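Local coordinates for protein kinectin 1 (Kinesin receptor) (PDB 4MU6) that is of uncertain function but is an effector of Legionella pneumophila, seen here as its elongated, all-helical N-terminal coiled-coil domain, and probably works at host membranes, at residues C8-L13 against I252-Q257; E99-E104 against K184-E189; H123-R128 against E160-S165. All blocks are in the same frame, centred on the assembly; numbering follows the deposited sequence.

Contact 1: residues C8-L13 against I252-Q257; sequences CNIEEL and IQEADQ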
loop_
_atom_site.group_PDB
_atom_site.type_symbol
_atom_site.label_atom_id
_atom_site.label_comp_id
_atom_site.label_asym_id
_atom_site.label_seq_id
_atom_site.Cartn_x
_atom_site.Cartn_y
_atom_site.Cartn_z
ATOM N N CYS A 8 -10.392 -15.115 21.194
ATOM C CA CYS A 8 -11.179 -16.340 21.241
ATOM C C CYS A 8 -10.790 -17.220 22.424
ATOM O O CYS A 8 -9.641 -17.652 22.540
ATOM C CB CYS A 8 -11.042 -17.130 19.936
ATOM S SG CYS A 8 -12.161 -18.556 19.787
ATOM N N ASN A 9 -11.755 -17.458 23.305
ATOM C CA ASN A 9 -11.645 -18.485 24.334
ATOM C C ASN A 9 -12.092 -19.780 23.691
ATOM O O ASN A 9 -13.280 -19.999 23.527
ATOM C CB ASN A 9 -12.588 -18.160 25.488
ATOM C CG ASN A 9 -12.403 -19.086 26.683
ATOM O OD1 ASN A 9 -12.249 -20.302 26.539
ATOM N ND2 ASN A 9 -12.412 -18.505 27.875
ATOM N N ILE A 10 -11.153 -20.635 23.311
ATOM C CA ILE A 10 -11.506 -21.798 22.503
ATOM C C ILE A 10 -12.436 -22.781 23.238
ATOM O O ILE A 10 -13.326 -23.378 22.631
ATOM C CB ILE A 10 -10.244 -22.499 21.932
ATOM C CG1 ILE A 10 -10.613 -23.457 20.799
ATOM C CG2 ILE A 10 -9.481 -23.204 23.021
ATOM C CD1 ILE A 10 -11.062 -22.741 19.541
ATOM N N GLU A 11 -12.249 -22.918 24.548
ATOM C CA GLU A 11 -13.058 -23.833 25.348
ATOM C C GLU A 11 -14.504 -23.361 25.403
ATOM O O GLU A 11 -15.444 -24.147 25.247
ATOM C CB GLU A 11 -12.491 -23.947 26.764
ATOM C CG GLU A 11 -13.239 -24.924 27.641
ATOM C CD GLU A 11 -12.518 -25.212 28.952
ATOM O OE1 GLU A 11 -11.269 -25.345 28.943
ATOM O OE2 GLU A 11 -13.206 -25.305 29.993
ATOM N N GLU A 12 -14.680 -22.067 25.620
ATOM C CA GLU A 12 -16.012 -21.484 25.678
ATOM C C GLU A 12 -16.725 -21.553 24.318
ATOM O O GLU A 12 -17.944 -21.700 24.256
ATOM C CB GLU A 12 -15.896 -20.044 26.157
ATOM C CG GLU A 12 -17.191 -19.382 26.517
ATOM C CD GLU A 12 -16.966 -17.970 27.006
ATOM O OE1 GLU A 12 -15.838 -17.679 27.461
ATOM O OE2 GLU A 12 -17.903 -17.147 26.919
ATOM N N LEU A 13 -15.967 -21.458 23.230
ATOM C CA LEU A 13 -16.572 -21.540 21.899
ATOM C C LEU A 13 -17.091 -22.949 21.618
ATOM O O LEU A 13 -18.233 -23.130 21.187
ATOM C CB LEU A 13 -15.585 -21.117 20.809
ATOM C CG LEU A 13 -16.107 -21.206 19.368
ATOM C CD1 LEU A 13 -17.307 -20.315 19.189
ATOM C CD2 LEU A 13 -15.031 -20.816 18.379
ATOM N N ILE A 252 -8.348 -24.031 15.305
ATOM C CA ILE A 252 -9.103 -25.174 14.836
ATOM C C ILE A 252 -8.531 -26.472 15.417
ATOM O O ILE A 252 -9.279 -27.324 15.904
ATOM C CB ILE A 252 -9.175 -25.214 13.306
ATOM C CG1 ILE A 252 -10.035 -24.043 12.809
ATOM C CG2 ILE A 252 -9.781 -26.537 12.829
ATOM C CD1 ILE A 252 -9.768 -23.656 11.389
ATOM N N GLN A 253 -7.209 -26.611 15.385
ATOM C CA GLN A 253 -6.579 -27.797 15.938
ATOM C C GLN A 253 -6.847 -27.928 17.435
ATOM O O GLN A 253 -7.089 -29.018 17.920
ATOM C CB GLN A 253 -5.074 -27.814 15.655
ATOM C CG GLN A 253 -4.360 -29.035 16.217
ATOM C CD GLN A 253 -4.976 -30.343 15.745
ATOM O OE1 GLN A 253 -5.530 -30.425 14.645
ATOM N NE2 GLN A 253 -4.890 -31.373 16.581
ATOM N N GLU A 254 -6.811 -26.813 18.155
ATOM C CA GLU A 254 -7.117 -26.815 19.582
ATOM C C GLU A 254 -8.547 -27.283 19.864
ATOM O O GLU A 254 -8.782 -28.185 20.686
ATOM C CB GLU A 254 -6.919 -25.422 20.168
ATOM C CG GLU A 254 -6.397 -25.434 21.592
ATOM C CD GLU A 254 -5.845 -24.085 22.029
ATOM O OE1 GLU A 254 -5.384 -23.311 21.156
ATOM O OE2 GLU A 254 -5.869 -23.805 23.252
ATOM N N ALA A 255 -9.495 -26.651 19.189
ATOM C CA ALA A 255 -10.901 -26.987 19.301
ATOM C C ALA A 255 -11.133 -28.453 18.969
ATOM O O ALA A 255 -11.987 -29.096 19.574
ATOM C CB ALA A 255 -11.743 -26.089 18.375
ATOM N N ASP A 256 -10.386 -28.966 17.996
ATOM C CA ASP A 256 -10.426 -30.383 17.657
ATOM C C ASP A 256 -10.001 -31.226 18.859
ATOM O O ASP A 256 -10.646 -32.218 19.192
ATOM C CB ASP A 256 -9.492 -30.668 16.477
ATOM C CG ASP A 256 -9.410 -32.148 16.133
ATOM O OD1 ASP A 256 -8.724 -32.909 16.859
ATOM O OD2 ASP A 256 -10.023 -32.546 15.121
ATOM N N GLN A 257 -8.910 -30.826 19.505
ATOM C CA GLN A 257 -8.344 -31.599 20.612
ATOM C C GLN A 257 -9.291 -31.753 21.798
ATOM O O GLN A 257 -9.301 -32.786 22.465
ATOM C CB GLN A 257 -7.044 -30.956 21.097
ATOM C CG GLN A 257 -5.870 -31.146 20.169
ATOM C CD GLN A 257 -5.405 -32.584 20.120
ATOM O OE1 GLN A 257 -5.856 -33.368 19.281
ATOM N NE2 GLN A 257 -4.498 -32.943 21.026
#
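Ile10 meets Glu254 and Ala255 at the point where the first helix of the domain starts. Its CB points at helix 227-273, and two branches part from there. The CG2 methyl goes to Glu254. It lies 3.7 Å from Glu254 OE2 and 4.1 Å from Glu254 CG, so it touches both the carboxylate and the aliphatic stem. The two side chains cross obliquely. Beyond CG the Glu254 chain is extended, which brings OE2 to the CG2 methyl. The other branch goes to Ala255. Ile10 CG1 stands 3.7 Å from the backbone N of Ala255 and nearly as close to Ala255 CB. At the tip, Ile10 CD1 makes the closest touch, 3.6 Å from Ala255 CB. CG1 takes the rotamer opposite the backbone N (chi1 -164°), and this swings the longer branch over the small alanine.

Ile10 is the first residue of helix 10-22, so the contact places the start of that helix beside helix 227-273. Asn9 is the N-cap. Its OD1 accepts the Glu12 N-H at 3.1 Å, and the bond is fairly straight, with 166° at the hydrogen. The donor sits above the carbonyl plane of the amide. Only Ile10 of segment 8-13 touches segment 252-257, but its side chain also rests on Leu251, one residue earlier on the same long helix. Helix 43-105 joins the packing as well. Ile252 sets its side chain against His46, Thr50 and Leu53 of that helix, while Asp256 touches His46.

Contact 2: residues E99-E104 against K184-E189; sequences EVLTRE and KIKLNE
Leu101 and Leu187 pack across an antiparallel pair of long helices, 43-105 and 158-217, in the stalk of the coiled-coil domain. The CB of Leu101 is directed toward the other helix. Its CD1 lies 3.6 Å from Lys186 CB and 3.8 Å from Leu187 CD2, between the two residues. Its CB also reaches Leu187 CD2, so this one methyl covers the base and one tip of Leu101. The two leucines overlap side by side, their tips pointing opposite ways.

Locally the helix axes come within 9.9 Å, and their directions differ by 148°. The apolar seam continues beyond this turn. Leu101 also touches Ile190, and Leu187 also touches Leu105.

Lys186 meets Leu101 with its stem. The chain starts toward the partner helix, then runs extended across the leucine at about a right angle. Lys186 CD passes 3.9 Å from Leu101 CD2, and NZ turns off from helix 43-105. Thr102 borders the contact. Its OG1 is 3.9 Å from Leu187 CD2 and bonds to Lys98 O, one turn back on its own helix. With OG1 beside the backbone N (chi1 -60°) the hydroxyl reaches Lys98 O and also lies against the leucine methyls. A polar tie lies close by, where Glu104 OE1 accepts a hydrogen bond from Asn183 ND2.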
loop_
_atom_site.group_PDB
_atom_site.type_symbol
_atom_site.label_atom_id
_atom_site.label_comp_id
_atom_site.label_asym_id
_atom_site.label_seq_id
_atom_site.Cartn_x
_atom_site.Cartn_y
_atom_site.Cartn_z
ATOM N N GLU A 99 11.835 33.389 -19.716
ATOM C CA GLU A 99 11.591 34.757 -20.151
ATOM C C GLU A 99 12.867 35.608 -20.211
ATOM O O GLU A 99 13.089 36.289 -21.194
ATOM C CB GLU A 99 10.558 35.437 -19.255
ATOM C CG GLU A 99 9.149 34.910 -19.434
ATOM C CD GLU A 99 8.195 35.402 -18.353
ATOM O OE1 GLU A 99 8.625 36.213 -17.502
ATOM O OE2 GLU A 99 7.019 34.973 -18.354
ATOM N N VAL A 100 13.691 35.593 -19.166
ATOM C CA VAL A 100 14.908 36.413 -19.205
ATOM C C VAL A 100 15.890 35.920 -20.267
ATOM O O VAL A 100 16.432 36.726 -21.021
ATOM C CB VAL A 100 15.610 36.581 -17.827
ATOM C CG1 VAL A 100 14.689 37.276 -16.843
ATOM C CG2 VAL A 100 16.078 35.254 -17.275
ATOM N N LEU A 101 16.086 34.603 -20.356
ATOM C CA LEU A 101 17.019 34.047 -21.332
ATOM C C LEU A 101 16.591 34.407 -22.745
ATOM O O LEU A 101 17.423 34.695 -23.605
ATOM C CB LEU A 101 17.106 32.531 -21.205
ATOM C CG LEU A 101 17.750 31.965 -19.940
ATOM C CD1 LEU A 101 17.488 30.487 -19.903
ATOM C CD2 LEU A 101 19.258 32.256 -19.903
ATOM N N THR A 102 15.284 34.401 -22.970
ATOM C CA THR A 102 14.746 34.621 -24.300
ATOM C C THR A 102 14.782 36.098 -24.623
ATOM O O THR A 102 15.029 36.478 -25.754
ATOM C CB THR A 102 13.315 34.095 -24.394
ATOM O OG1 THR A 102 13.319 32.685 -24.118
ATOM C CG2 THR A 102 12.726 34.340 -25.777
ATOM N N ARG A 103 14.539 36.930 -23.616
ATOM C CA ARG A 103 14.622 38.362 -23.811
ATOM C C ARG A 103 16.060 38.718 -24.185
ATOM O O ARG A 103 16.285 39.504 -25.101
ATOM C CB ARG A 103 14.158 39.101 -22.553
ATOM C CG ARG A 103 14.296 40.610 -22.602
ATOM C CD ARG A 103 13.749 41.250 -21.330
ATOM N NE ARG A 103 12.347 40.889 -21.129
ATOM C CZ ARG A 103 11.878 40.232 -20.073
ATOM N NH1 ARG A 103 12.690 39.868 -19.082
ATOM N NH2 ARG A 103 10.589 39.952 -19.999
ATOM N N GLU A 104 17.038 38.111 -23.515
ATOM C CA GLU A 104 18.436 38.384 -23.862
ATOM C C GLU A 104 18.801 37.891 -25.270
ATOM O O GLU A 104 19.413 38.621 -26.062
ATOM C CB GLU A 104 19.382 37.786 -22.825
ATOM C CG GLU A 104 20.847 38.056 -23.128
ATOM C CD GLU A 104 21.738 37.798 -21.928
ATOM O OE1 GLU A 104 21.423 36.875 -21.140
ATOM O OE2 GLU A 104 22.738 38.534 -21.763
ATOM N N LYS A 184 21.096 29.275 -25.112
ATOM C CA LYS A 184 20.400 28.206 -25.809
ATOM C C LYS A 184 20.472 26.884 -25.052
ATOM O O LYS A 184 19.479 26.171 -24.977
ATOM C CB LYS A 184 20.867 28.065 -27.250
ATOM C CG LYS A 184 20.097 28.975 -28.193
ATOM C CD LYS A 184 20.317 28.578 -29.639
ATOM C CE LYS A 184 21.465 29.327 -30.238
ATOM N NZ LYS A 184 21.762 28.840 -31.614
ATOM N N ILE A 185 21.633 26.572 -24.479
ATOM C CA ILE A 185 21.769 25.368 -23.662
ATOM C C ILE A 185 20.814 25.418 -22.464
ATOM O O ILE A 185 20.148 24.433 -22.156
ATOM C CB ILE A 185 23.233 25.154 -23.221
ATOM C CG1 ILE A 185 24.082 24.759 -24.432
ATOM C CG2 ILE A 185 23.345 24.092 -22.115
ATOM C CD1 ILE A 185 25.582 24.887 -24.223
ATOM N N LYS A 186 20.718 26.578 -21.822
ATOM C CA LYS A 186 19.877 26.719 -20.635
ATOM C C LYS A 186 18.408 26.626 -21.014
ATOM O O LYS A 186 17.568 26.260 -20.202
ATOM C CB LYS A 186 20.144 28.066 -19.948
ATOM C CG LYS A 186 21.311 28.081 -18.982
ATOM C CD LYS A 186 21.788 29.501 -18.743
ATOM C CE LYS A 186 22.937 29.559 -17.738
ATOM N NZ LYS A 186 23.606 30.897 -17.779
ATOM N N LEU A 187 18.098 26.994 -22.252
ATOM C CA LEU A 187 16.739 26.905 -22.715
ATOM C C LEU A 187 16.402 25.443 -22.953
ATOM O O LEU A 187 15.299 25.010 -22.645
ATOM C CB LEU A 187 16.512 27.752 -23.960
ATOM C CG LEU A 187 16.372 29.257 -23.707
ATOM C CD1 LEU A 187 16.153 29.968 -25.029
ATOM C CD2 LEU A 187 15.226 29.558 -22.747
ATOM N N ASN A 188 17.369 24.690 -23.471
ATOM C CA ASN A 188 17.193 23.259 -23.657
ATOM C C ASN A 188 17.021 22.484 -22.347
ATOM O O ASN A 188 16.168 21.597 -22.264
ATOM C CB ASN A 188 18.346 22.670 -24.445
ATOM C CG ASN A 188 18.325 23.075 -25.904
ATOM O OD1 ASN A 188 17.267 23.338 -26.483
ATOM N ND2 ASN A 188 19.503 23.115 -26.511
ATOM N N GLU A 189 17.826 22.816 -21.334
ATOM C CA GLU A 189 17.738 22.141 -20.046
ATOM C C GLU A 189 16.414 22.466 -19.353
ATOM O O GLU A 189 15.915 21.662 -18.569
ATOM C CB GLU A 189 18.908 22.511 -19.132
ATOM C CG GLU A 189 20.221 21.870 -19.536
ATOM C CD GLU A 189 21.417 22.574 -18.925
ATOM O OE1 GLU A 189 21.243 23.703 -18.411
ATOM O OE2 GLU A 189 22.529 22.000 -18.954
#

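Contact 3: residues H123-R128 against E160-S165; sequences HYKLER and ERLQRS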
loop_
_atom_site.group_PDB
_atom_site.type_symbol
_atom_site.label_atom_id
_atom_site.label_comp_id
_atom_site.label_asym_id
_atom_site.label_seq_id
_atom_site.Cartn_x
_atom_site.Cartn_y
_atom_site.Cartn_z
ATOM N N HIS A 123 38.577 49.998 -37.411
ATOM C CA HIS A 123 39.523 49.489 -38.397
ATOM C C HIS A 123 39.775 50.553 -39.447
ATOM O O HIS A 123 40.887 50.680 -39.962
ATOM C CB HIS A 123 38.989 48.238 -39.088
ATOM C CG HIS A 123 39.200 46.980 -38.310
ATOM N ND1 HIS A 123 38.253 45.979 -38.246
ATOM C CD2 HIS A 123 40.253 46.554 -37.569
ATOM C CE1 HIS A 123 38.713 44.991 -37.498
ATOM N NE2 HIS A 123 39.921 45.318 -37.067
ATOM N N TYR A 124 38.717 51.291 -39.773
ATOM C CA TYR A 124 38.793 52.396 -40.721
ATOM C C TYR A 124 39.703 53.484 -40.148
ATOM O O TYR A 124 40.623 53.945 -40.821
ATOM C CB TYR A 124 37.380 52.920 -41.028
ATOM C CG TYR A 124 37.287 54.103 -41.976
ATOM C CD1 TYR A 124 37.418 53.933 -43.355
ATOM C CD2 TYR A 124 37.032 55.389 -41.494
ATOM C CE1 TYR A 124 37.321 55.022 -44.228
ATOM C CE2 TYR A 124 36.933 56.481 -42.358
ATOM C CZ TYR A 124 37.078 56.291 -43.722
ATOM O OH TYR A 124 36.981 57.370 -44.578
ATOM N N LYS A 125 39.468 53.869 -38.894
ATOM C CA LYS A 125 40.333 54.842 -38.221
ATOM C C LYS A 125 41.803 54.405 -38.129
ATOM O O LYS A 125 42.698 55.231 -38.223
ATOM C CB LYS A 125 39.816 55.184 -36.824
ATOM C CG LYS A 125 38.489 55.917 -36.797
ATOM C CD LYS A 125 38.160 56.400 -35.389
ATOM C CE LYS A 125 36.852 57.178 -35.357
ATOM N NZ LYS A 125 36.627 57.824 -34.032
ATOM N N LEU A 126 42.053 53.118 -37.939
ATOM C CA LEU A 126 43.429 52.641 -37.820
ATOM C C LEU A 126 44.128 52.672 -39.172
ATOM O O LEU A 126 45.310 53.001 -39.263
ATOM C CB LEU A 126 43.471 51.226 -37.243
ATOM C CG LEU A 126 44.869 50.626 -37.074
ATOM C CD1 LEU A 126 45.649 51.395 -36.022
ATOM C CD2 LEU A 126 44.783 49.145 -36.719
ATOM N N GLU A 127 43.387 52.332 -40.220
ATOM C CA GLU A 127 43.924 52.341 -41.574
ATOM C C GLU A 127 44.370 53.750 -41.966
ATOM O O GLU A 127 45.316 53.922 -42.737
ATOM C CB GLU A 127 42.874 51.816 -42.557
ATOM C CG GLU A 127 43.372 51.625 -43.982
ATOM C CD GLU A 127 42.356 50.917 -44.867
ATOM O OE1 GLU A 127 41.323 50.452 -44.333
ATOM O OE2 GLU A 127 42.588 50.823 -46.095
ATOM N N ARG A 128 43.697 54.754 -41.411
ATOM C CA ARG A 128 43.967 56.147 -41.748
ATOM C C ARG A 128 45.148 56.728 -40.957
ATOM O O ARG A 128 45.494 57.895 -41.114
ATOM C CB ARG A 128 42.701 56.984 -41.540
ATOM C CG ARG A 128 42.652 58.287 -42.322
ATOM C CD ARG A 128 41.246 58.859 -42.321
ATOM N NE ARG A 128 40.643 58.813 -40.990
ATOM C CZ ARG A 128 39.415 59.240 -40.708
ATOM N NH1 ARG A 128 38.653 59.750 -41.668
ATOM N NH2 ARG A 128 38.952 59.160 -39.466
ATOM N N GLU A 160 48.283 52.786 -30.603
ATOM C CA GLU A 160 48.118 51.809 -29.533
ATOM C C GLU A 160 46.723 51.816 -28.905
ATOM O O GLU A 160 46.197 50.761 -28.558
ATOM C CB GLU A 160 49.204 51.968 -28.461
ATOM C CG GLU A 160 50.617 51.664 -28.973
ATOM C CD GLU A 160 51.633 51.448 -27.854
ATOM O OE1 GLU A 160 52.849 51.542 -28.136
ATOM O OE2 GLU A 160 51.221 51.175 -26.700
ATOM N N ARG A 161 46.114 52.990 -28.769
ATOM C CA ARG A 161 44.806 53.049 -28.126
ATOM C C ARG A 161 43.656 52.652 -29.066
ATOM O O ARG A 161 42.604 52.201 -28.609
ATOM C CB ARG A 161 44.558 54.393 -27.437
ATOM C CG ARG A 161 44.304 55.550 -28.368
ATOM C CD ARG A 161 44.016 56.821 -27.581
ATOM N NE ARG A 161 43.798 57.964 -28.463
ATOM C CZ ARG A 161 44.743 58.829 -28.815
ATOM N NH1 ARG A 161 45.982 58.693 -28.355
ATOM N NH2 ARG A 161 44.449 59.837 -29.625
ATOM N N LEU A 162 43.861 52.803 -30.374
ATOM C CA LEU A 162 42.946 52.210 -31.347
ATOM C C LEU A 162 43.041 50.687 -31.270
ATOM O O LEU A 162 42.028 49.991 -31.378
ATOM C CB LEU A 162 43.271 52.661 -32.768
ATOM C CG LEU A 162 42.665 53.991 -33.206
ATOM C CD1 LEU A 162 43.106 54.328 -34.622
ATOM C CD2 LEU A 162 41.145 53.929 -33.115
ATOM N N GLN A 163 44.260 50.180 -31.093
ATOM C CA GLN A 163 44.486 48.738 -31.007
ATOM C C GLN A 163 43.765 48.150 -29.793
ATOM O O GLN A 163 43.207 47.051 -29.859
ATOM C CB GLN A 163 45.983 48.426 -30.920
ATOM C CG GLN A 163 46.746 48.583 -32.239
ATOM C CD GLN A 163 48.258 48.394 -32.079
ATOM O OE1 GLN A 163 48.865 48.884 -31.120
ATOM N NE2 GLN A 163 48.867 47.672 -33.020
ATOM N N ARG A 164 43.798 48.885 -28.684
ATOM C CA ARG A 164 43.182 48.429 -27.449
ATOM C C ARG A 164 41.667 48.457 -27.581
ATOM O O ARG A 164 40.983 47.556 -27.093
ATOM C CB ARG A 164 43.647 49.263 -26.252
ATOM C CG ARG A 164 45.015 48.853 -25.707
ATOM C CD ARG A 164 45.353 49.569 -24.398
ATOM N NE ARG A 164 45.477 51.013 -24.580
ATOM C CZ ARG A 164 46.631 51.657 -24.759
ATOM N NH1 ARG A 164 47.780 50.986 -24.771
ATOM N NH2 ARG A 164 46.637 52.975 -24.920
ATOM N N SER A 165 41.153 49.485 -28.255
ATOM C CA SER A 165 39.720 49.586 -28.519
ATOM C C SER A 165 39.263 48.431 -29.388
ATOM O O SER A 165 38.239 47.798 -29.101
ATOM C CB SER A 165 39.382 50.908 -29.191
ATOM O OG SER A 165 39.485 51.964 -28.260
#
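Leu162 reaches across to Leu126 and Lys125, and this apolar packing makes up the contact. The nearest partners of its CD1 methyl are backbone atoms. CD1 lies 3.6 Å from Leu126 CA and 3.7 Å from Lys125 O, so it sits against the peptide link between the two residues. Side chains come next. The same CD1 is 4.1 Å from Leu126 CB and equally far from Leu126 CD1. It touches Lys125 too, lying 4.1 Å from Lys125 CB. The second methyl, Leu162 CD2, adds a contact to Lys125 CB alone, at 4.1 Å. Leu126 lies beside Leu162 and points the other way. Its CG lies anti to the backbone N (chi1 180°), which sends the isobutyl group along the flank of Leu162. The packing goes on outside the segments: Leu162 also rests on Leu122, and Leu126 on Ile166.

Lys125 has its chain extended beyond CG, and only its root stays near helix 158-217.

Charged groups interact within segment 160-165. Arg164 NH1 and Glu160 OE2 form a long salt bridge of 3.9 Å on the exposed side of helix 158-217. The Arg164 guanidinium also lays one face over Glu160 O.

A separate packing contact lies within segment 123-128. Arg128 follows the last turn of helix 108-127, and one face of its guanidinium lies over Tyr124 CE2, 3.7 Å from the plane and offset toward the rim.

The two helices run in roughly opposite directions near the far end of the domain, and residues 131-154 between them are not modelled. With a leucine methyl against backbone and aliphatic carbon, the join probably rests on shape and buried apolar surface, with little part for charge.

In the fold
None of the three contacts is fully buried. Contacts 1 and 2 each include one buried residue, whereas contact 3 is a surface contact with none. Contacts 2 and 3 share helix 158-217, which pairs with helix 43-105 in the first and helix 108-127 in the second. Their centres are 35 Å apart, on the same side of the chain's centre. Contact 1 lies on the opposite side, its centre 108 Å from that of contact 3, using helices 10-22 and 227-273. In all three an aliphatic side chain makes the contact, with polar atoms beside it. Contact 1 joins a capped helix start to alanine and glutamate, contact 2 pairs leucines, and contact 3 sets a leucine partly on backbone.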